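Local coordinates for periplasmic divalent cation tolerance protein CutA (Pyrococcus horikoshii, PDB 1UKU) that is involved in resistance toward heavy metals, forming homotrimers and binding copper at the interface between two trimers, at the interface of chains A and B. Sequence-based numbering; all coordinates share one arbitrary frame. Chains: chain A/B, periplasmic divalent cation tolerance protein CutA.

Contact 1: the interface of chains A and B. Residues chain A 89, 91-92, 95; chain B 76-78.
The extended loop of B:Val77 and B:Pro78 lies against the start of the C-terminal helix 90-99 of chain A, meeting the backbone of A:Asp91 and A:Tyr92 along a seam of the CutA-family homotrimer. The polar link is made by the side-chain amide of A:Asn89, just before that helix. Its ND2 gives a hydrogen bond to the main-chain O of B:Pro78, 2.8 Å away and nearly straight at 165° about the hydrogen. The acceptor lies in the amide plane, although ND2 itself stands tilted from the plane of the proline carbonyl. A:Asn89 gets there with CG between its own backbone N and carbonyl carbon, chi1 54°.

The same ND2 also donates within its chain to the carboxylate oxygen OD1 of A:Asp91, at 2.9 Å. That oxygen is approached from above the carboxylate plane, in a more bent bond, 143° at the hydrogen. Held by both acceptors, the amide should have its rotation fixed; A:Asp91 positions it as well as touching chain B itself. The other carboxylate oxygen, OD2, passes 3.7 Å from CD of B:Pro78, alongside the pyrrolidine ring.

B:Val77 supplies the apolar part, pressing one branch of its fork onto the helix. CG1, anti to the backbone N, sits 3.7 Å from CA of A:Tyr92 and 3.5 Å from the carbonyl O of A:Asp91. One turn further along, CB of A:Trp95 flanks CG1 more distantly, at 4.4 Å. A:Tyr92 meets the loop with the root of its side chain, CB lying 3.3 Å from O of B:Pro78, with the CD1 edge of the ring still beside that oxygen and the hydroxyl end pointing away.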
ATOM      1  N   ASN A  89      12.239  -6.534   9.561  1.00  9.57           N
ATOM      2  CA  ASN A  89      13.513  -6.487  10.293  1.00 10.07           C
ATOM      3  C   ASN A  89      13.268  -6.398  11.782  1.00 10.88           C
ATOM      4  O   ASN A  89      12.414  -5.655  12.257  1.00 10.14           O
ATOM      5  CB  ASN A  89      14.422  -5.361   9.837  1.00  9.57           C
ATOM      6  CG  ASN A  89      13.750  -3.999   9.885  1.00  9.44           C
ATOM      7  OD1 ASN A  89      12.625  -3.816   9.378  1.00  9.41           O
ATOM      8  ND2 ASN A  89      14.458  -3.007  10.445  1.00  8.76           N
ATOM      9  N   ASP A  91      14.877  -5.134  14.413  1.00 12.71           N
ATOM     10  CA  ASP A  91      15.051  -3.882  15.160  1.00 12.82           C
ATOM     11  C   ASP A  91      13.777  -3.009  15.081  1.00 11.78           C
ATOM     12  O   ASP A  91      13.353  -2.378  16.058  1.00 11.41           O
ATOM     13  CB  ASP A  91      16.297  -3.089  14.712  1.00 14.18           C
ATOM     14  CG  ASP A  91      16.446  -2.976  13.198  1.00 19.19           C
ATOM     15  OD1 ASP A  91      16.280  -3.987  12.457  1.00 25.69           O
ATOM     16  OD2 ASP A  91      16.773  -1.893  12.649  1.00 25.84           O
ATOM     17  N   TYR A  92      13.142  -2.999  13.918  1.00 10.75           N
ATOM     18  CA  TYR A  92      11.908  -2.266  13.778  1.00  9.96           C
ATOM     19  C   TYR A  92      10.776  -2.916  14.583  1.00  9.30           C
ATOM     20  O   TYR A  92      10.000  -2.235  15.256  1.00  9.06           O
ATOM     21  CB  TYR A  92      11.509  -2.132  12.310  1.00 10.47           C
ATOM     22  CG  TYR A  92      10.282  -1.287  12.154  1.00 10.76           C
ATOM     23  CD1 TYR A  92      10.372   0.084  12.173  1.00 12.81           C
ATOM     24  CD2 TYR A  92       9.023  -1.863  12.053  1.00 12.54           C
ATOM     25  CE1 TYR A  92       9.232   0.866  12.049  1.00 14.33           C
ATOM     26  CE2 TYR A  92       7.895  -1.094  11.956  1.00 15.60           C
ATOM     27  CZ  TYR A  92       8.014   0.259  11.924  1.00 15.39           C
ATOM     28  OH  TYR A  92       6.871   1.039  11.822  1.00 19.97           O
ATOM     29  N   TRP A  95      11.075  -2.086  18.221  1.00  9.77           N
ATOM     30  CA  TRP A  95      10.644  -0.722  18.452  1.00 10.27           C
ATOM     31  C   TRP A  95       9.116  -0.631  18.452  1.00  9.82           C
ATOM     32  O   TRP A  95       8.530  -0.032  19.309  1.00  9.74           O
ATOM     33  CB  TRP A  95      11.237   0.201  17.368  1.00  9.73           C
ATOM     34  CG  TRP A  95      10.714   1.600  17.441  1.00 12.22           C
ATOM     35  CD1 TRP A  95      11.126   2.592  18.286  1.00 12.55           C
ATOM     36  CD2 TRP A  95       9.659   2.159  16.660  1.00 11.95           C
ATOM     37  NE1 TRP A  95      10.387   3.736  18.082  1.00 14.68           N
ATOM     38  CE2 TRP A  95       9.490   3.501  17.072  1.00 10.54           C
ATOM     39  CE3 TRP A  95       8.838   1.669  15.644  1.00 12.62           C
ATOM     40  CZ2 TRP A  95       8.529   4.326  16.511  1.00 13.71           C
ATOM     41  CZ3 TRP A  95       7.892   2.513  15.087  1.00 11.75           C
ATOM     42  CH2 TRP A  95       7.740   3.799  15.522  1.00 11.61           C
TER
ATOM     43  N   ASP B  76      18.674   4.613  11.444  1.00 15.35           N
ATOM     44  CA  ASP B  76      19.202   3.604  12.369  1.00 17.18           C
ATOM     45  C   ASP B  76      18.251   2.421  12.495  1.00 15.82           C
ATOM     46  O   ASP B  76      18.682   1.267  12.527  1.00 17.06           O
ATOM     47  CB  ASP B  76      19.391   4.185  13.783  1.00 18.52           C
ATOM     48  CG  ASP B  76      20.315   5.372  13.822  1.00 24.09           C
ATOM     49  OD1 ASP B  76      21.379   5.317  13.163  1.00 33.11           O
ATOM     50  OD2 ASP B  76      20.082   6.386  14.532  1.00 29.71           O
ATOM     51  N   VAL B  77      16.956   2.718  12.606  1.00 14.10           N
ATOM     52  CA  VAL B  77      15.936   1.684  12.738  1.00 14.12           C
ATOM     53  C   VAL B  77      14.891   1.888  11.634  1.00 12.48           C
ATOM     54  O   VAL B  77      13.839   2.484  11.862  1.00 13.41           O
ATOM     55  CB  VAL B  77      15.283   1.683  14.143  1.00 14.26           C
ATOM     56  CG1 VAL B  77      14.312   0.526  14.290  1.00 15.56           C
ATOM     57  CG2 VAL B  77      16.350   1.586  15.246  1.00 14.87           C
ATOM     58  N   PRO B  78      15.183   1.405  10.437  1.00 11.07           N
ATOM     59  CA  PRO B  78      14.226   1.574   9.335  1.00 11.06           C
ATOM     60  C   PRO B  78      13.126   0.560   9.442  1.00 10.52           C
ATOM     61  O   PRO B  78      13.302  -0.483  10.071  1.00 10.32           O
ATOM     62  CB  PRO B  78      15.063   1.287   8.104  1.00 10.71           C
ATOM     63  CG  PRO B  78      16.108   0.340   8.582  1.00 12.68           C
ATOM     64  CD  PRO B  78      16.381   0.675  10.019  1.00 12.35           C
TER

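Contact 2: the interface of chains A and B. Residues chain A 29-32; chain B 5, 7, 35-38, 50.
The carbonyl O of A:Ala30 is held by two N-H groups, one from each subunit. Across the interface the backbone N of B:Phe38 donates to it at 3.0 Å. From its own chain, ND2 of A:Asn31 reaches back to the same O at 3.1 Å, coming in above the carbonyl plane, at 90° to the C=O, and not on a lone pair. The first bond belongs to an antiparallel ladder that joins strand 29-41 of chain A to strand 29-41 of chain B. N of A:Ala30 returns a bond to O of B:Phe38, and A:Leu32 and B:Arg36 exchange a second pair, with A:Leu32 N to B:Arg36 O at 2.8 Å.

The A:Asn31 side chain makes the polar and stacking contacts with the partner. Its CG is anti to the carbonyl carbon (chi1 -67°), which lays the amide over one face of the B:His35 imidazole. The two planes are stacked only 14° apart, and CG sits 3.3 Å above the ring plane, offset toward the rim. Tip to tip with it comes B:Tyr5, whose phenol OH donates to OD1 of A:Asn31 at 2.7 Å, with OD1 at the edge of the tyrosine ring and in its plane. ND2 also meets water 1, which passes to OE1 of B:Glu50.

That carboxylate is the second shell: in the ring plane, NE2 of B:His35 donates to OE1 of B:Glu50 at 2.8 Å, fixing the rotation of the imidazole beneath the amide. The nearby carboxylate may polarise the ring. On the other face of the paired strands, CD2 of A:Leu32 touches CE1 of B:Phe38 at 3.8 Å, the side chains crossing at about a right angle. The site carries the sheet from one subunit into the next, and so helps build the CutA trimer.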
ATOM      1  N   CYS A  29       2.867   3.757  14.572  1.00  9.63           N
ATOM      2  CA  CYS A  29       3.066   4.827  13.612  1.00 11.39           C
ATOM      3  C   CYS A  29       2.014   4.783  12.541  1.00  8.15           C
ATOM      4  O   CYS A  29       1.299   3.797  12.366  1.00  8.31           O
ATOM      5  CB  CYS A  29       4.437   4.728  13.021  1.00 13.30           C
ATOM      6  SG  CYS A  29       4.606   3.295  12.113  1.00 22.81           S
ATOM      7  N   ALA A  30       1.884   5.920  11.863  1.00  8.36           N
ATOM      8  CA  ALA A  30       0.966   6.127  10.758  1.00  7.34           C
ATOM      9  C   ALA A  30       1.691   6.845   9.612  1.00  6.34           C
ATOM     10  O   ALA A  30       2.555   7.674   9.856  1.00  7.06           O
ATOM     11  CB  ALA A  30      -0.202   6.895  11.204  1.00  7.70           C
ATOM     12  N   ASN A  31       1.369   6.468   8.377  1.00  5.58           N
ATOM     13  CA  ASN A  31       1.825   7.165   7.186  1.00  6.12           C
ATOM     14  C   ASN A  31       0.553   7.652   6.453  1.00  6.50           C
ATOM     15  O   ASN A  31      -0.303   6.846   6.102  1.00  6.07           O
ATOM     16  CB  ASN A  31       2.595   6.232   6.257  1.00  6.04           C
ATOM     17  CG  ASN A  31       3.927   5.742   6.791  1.00  6.23           C
ATOM     18  OD1 ASN A  31       4.516   4.877   6.138  1.00  7.60           O
ATOM     19  ND2 ASN A  31       4.445   6.294   7.894  1.00  7.03           N
ATOM     20  N   LEU A  32       0.440   8.956   6.250  1.00  5.39           N
ATOM     21  CA  LEU A  32      -0.753   9.578   5.662  1.00  6.48           C
ATOM     22  C   LEU A  32      -0.404  10.187   4.333  1.00  5.09           C
ATOM     23  O   LEU A  32       0.577  10.898   4.219  1.00  6.44           O
ATOM     24  CB  LEU A  32      -1.305  10.676   6.558  1.00  7.07           C
ATOM     25  CG  LEU A  32      -2.107  10.216   7.795  1.00  9.35           C
ATOM     26  CD1 LEU A  32      -1.445   9.146   8.649  1.00 13.69           C
ATOM     27  CD2 LEU A  32      -2.497  11.435   8.626  1.00  8.41           C
TER
ATOM     28  N   TYR B   5       8.027  -2.741   1.700  1.00  7.24           N
ATOM     29  CA  TYR B   5       7.759  -1.328   1.980  1.00  7.32           C
ATOM     30  C   TYR B   5       8.816  -0.813   2.963  1.00  7.42           C
ATOM     31  O   TYR B   5       9.108  -1.428   3.981  1.00  8.27           O
ATOM     32  CB  TYR B   5       6.372  -1.152   2.581  1.00  7.90           C
ATOM     33  CG  TYR B   5       5.910   0.269   2.842  1.00  9.45           C
ATOM     34  CD1 TYR B   5       5.699   1.141   1.801  1.00  8.91           C
ATOM     35  CD2 TYR B   5       5.673   0.741   4.148  1.00 10.46           C
ATOM     36  CE1 TYR B   5       5.257   2.455   2.021  1.00  9.71           C
ATOM     37  CE2 TYR B   5       5.228   2.066   4.375  1.00  9.94           C
ATOM     38  CZ  TYR B   5       5.016   2.900   3.297  1.00  9.41           C
ATOM     39  OH  TYR B   5       4.555   4.191   3.497  1.00  9.83           O
ATOM     40  N   THR B   7      10.511   3.372   4.279  1.00  6.64           N
ATOM     41  CA  THR B   7      10.343   4.801   4.181  1.00  6.99           C
ATOM     42  C   THR B   7      11.674   5.462   4.307  1.00  7.18           C
ATOM     43  O   THR B   7      12.583   4.924   4.926  1.00  8.06           O
ATOM     44  CB  THR B   7       9.382   5.367   5.217  1.00  7.00           C
ATOM     45  OG1 THR B   7      10.001   5.376   6.521  1.00  9.21           O
ATOM     46  CG2 THR B   7       8.122   4.542   5.334  1.00  8.08           C
ATOM     47  N   HIS B  35       4.724  10.897   1.887  1.00  5.42           N
ATOM     48  CA  HIS B  35       3.681  10.817   2.905  1.00  5.62           C
ATOM     49  C   HIS B  35       4.132  11.589   4.125  1.00  5.70           C
ATOM     50  O   HIS B  35       5.289  12.008   4.213  1.00  6.62           O
ATOM     51  CB  HIS B  35       3.321   9.368   3.265  1.00  6.50           C
ATOM     52  CG  HIS B  35       4.436   8.610   3.913  1.00  5.63           C
ATOM     53  ND1 HIS B  35       5.007   7.489   3.352  1.00  6.80           N
ATOM     54  CD2 HIS B  35       5.060   8.798   5.102  1.00  5.66           C
ATOM     55  CE1 HIS B  35       5.984   7.065   4.142  1.00  6.59           C
ATOM     56  NE2 HIS B  35       6.017   7.821   5.225  1.00  6.47           N
ATOM     57  N   ARG B  36       3.208  11.791   5.042  1.00  5.63           N
ATOM     58  CA  ARG B  36       3.500  12.380   6.346  1.00  6.17           C
ATOM     59  C   ARG B  36       3.395  11.290   7.391  1.00  6.01           C
ATOM     60  O   ARG B  36       2.374  10.573   7.509  1.00  7.24           O
ATOM     61  CB  ARG B  36       2.530  13.523   6.639  1.00  7.07           C
ATOM     62  CG  ARG B  36       2.809  14.712   5.720  1.00  9.29           C
ATOM     63  CD  ARG B  36       1.750  15.748   5.741  1.00 11.85           C
ATOM     64  NE  ARG B  36       2.225  16.993   5.148  1.00 14.94           N
ATOM     65  CZ  ARG B  36       2.188  17.301   3.860  1.00 19.31           C
ATOM     66  NH1 ARG B  36       1.695  16.456   2.955  1.00 21.49           N
ATOM     67  NH2 ARG B  36       2.656  18.493   3.470  1.00 21.15           N
ATOM     68  N   ALA B  37       4.452  11.131   8.172  1.00  5.97           N
ATOM     69  CA  ALA B  37       4.526  10.096   9.196  1.00  6.69           C
ATOM     70  C   ALA B  37       4.271  10.696  10.584  1.00  6.47           C
ATOM     71  O   ALA B  37       4.730  11.772  10.871  1.00  6.82           O
ATOM     72  CB  ALA B  37       5.867   9.414   9.184  1.00  7.25           C
ATOM     73  N   PHE B  38       3.554   9.971  11.419  1.00  6.37           N
ATOM     74  CA  PHE B  38       3.279  10.326  12.788  1.00  7.05           C
ATOM     75  C   PHE B  38       3.638   9.164  13.671  1.00  6.96           C
ATOM     76  O   PHE B  38       3.280   8.019  13.392  1.00  8.32           O
ATOM     77  CB  PHE B  38       1.816  10.690  12.974  1.00  6.69           C
ATOM     78  CG  PHE B  38       1.395  11.877  12.180  1.00  8.15           C
ATOM     79  CD1 PHE B  38       1.062  11.752  10.845  1.00  6.99           C
ATOM     80  CD2 PHE B  38       1.348  13.118  12.762  1.00 10.49           C
ATOM     81  CE1 PHE B  38       0.722  12.844  10.096  1.00  9.20           C
ATOM     82  CE2 PHE B  38       0.988  14.236  11.999  1.00 10.33           C
ATOM     83  CZ  PHE B  38       0.679  14.073  10.668  1.00 11.60           C
ATOM     84  N   GLU B  50       8.220  12.306   4.681  1.00  5.91           N
ATOM     85  CA  GLU B  50       9.025  11.201   4.191  1.00  6.13           C
ATOM     86  C   GLU B  50       8.679  10.853   2.751  1.00  6.29           C
ATOM     87  O   GLU B  50       7.694  11.308   2.212  1.00  7.03           O
ATOM     88  CB  GLU B  50       8.787   9.957   5.046  1.00  7.88           C
ATOM     89  CG  GLU B  50       9.205  10.045   6.510  1.00  9.03           C
ATOM     90  CD  GLU B  50       9.157   8.678   7.172  1.00 11.65           C
ATOM     91  OE1 GLU B  50       8.162   7.949   7.066  1.00  8.96           O
ATOM     92  OE2 GLU B  50      10.151   8.292   7.823  1.00 14.71           O
TER
HETATM   93  O   HOH W   1       7.251   5.941   8.694  1.00 11.18           O
HETATM   94  O   HOH W   2       1.430  13.473   2.555  1.00 20.29           O

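Contacts 1 and 2 have C-alpha centres about 15 Å apart and share no residue, yet both join chains A and B. Contact 1 sets the start of helix 90-99 of chain A and the residue before it against a loop of chain B, whereas contact 2 pairs strand 29-41 of each chain, with support from strands 2-8 and 44-57 of chain B. The interface is not an exact two-fold, and each subunit of the homotrimer repeats these sites. Sheet continuation and a separate helix-and-loop contact thus hold neighbouring subunits at two points, which should limit their relative rocking. The copper site lies elsewhere, between trimers.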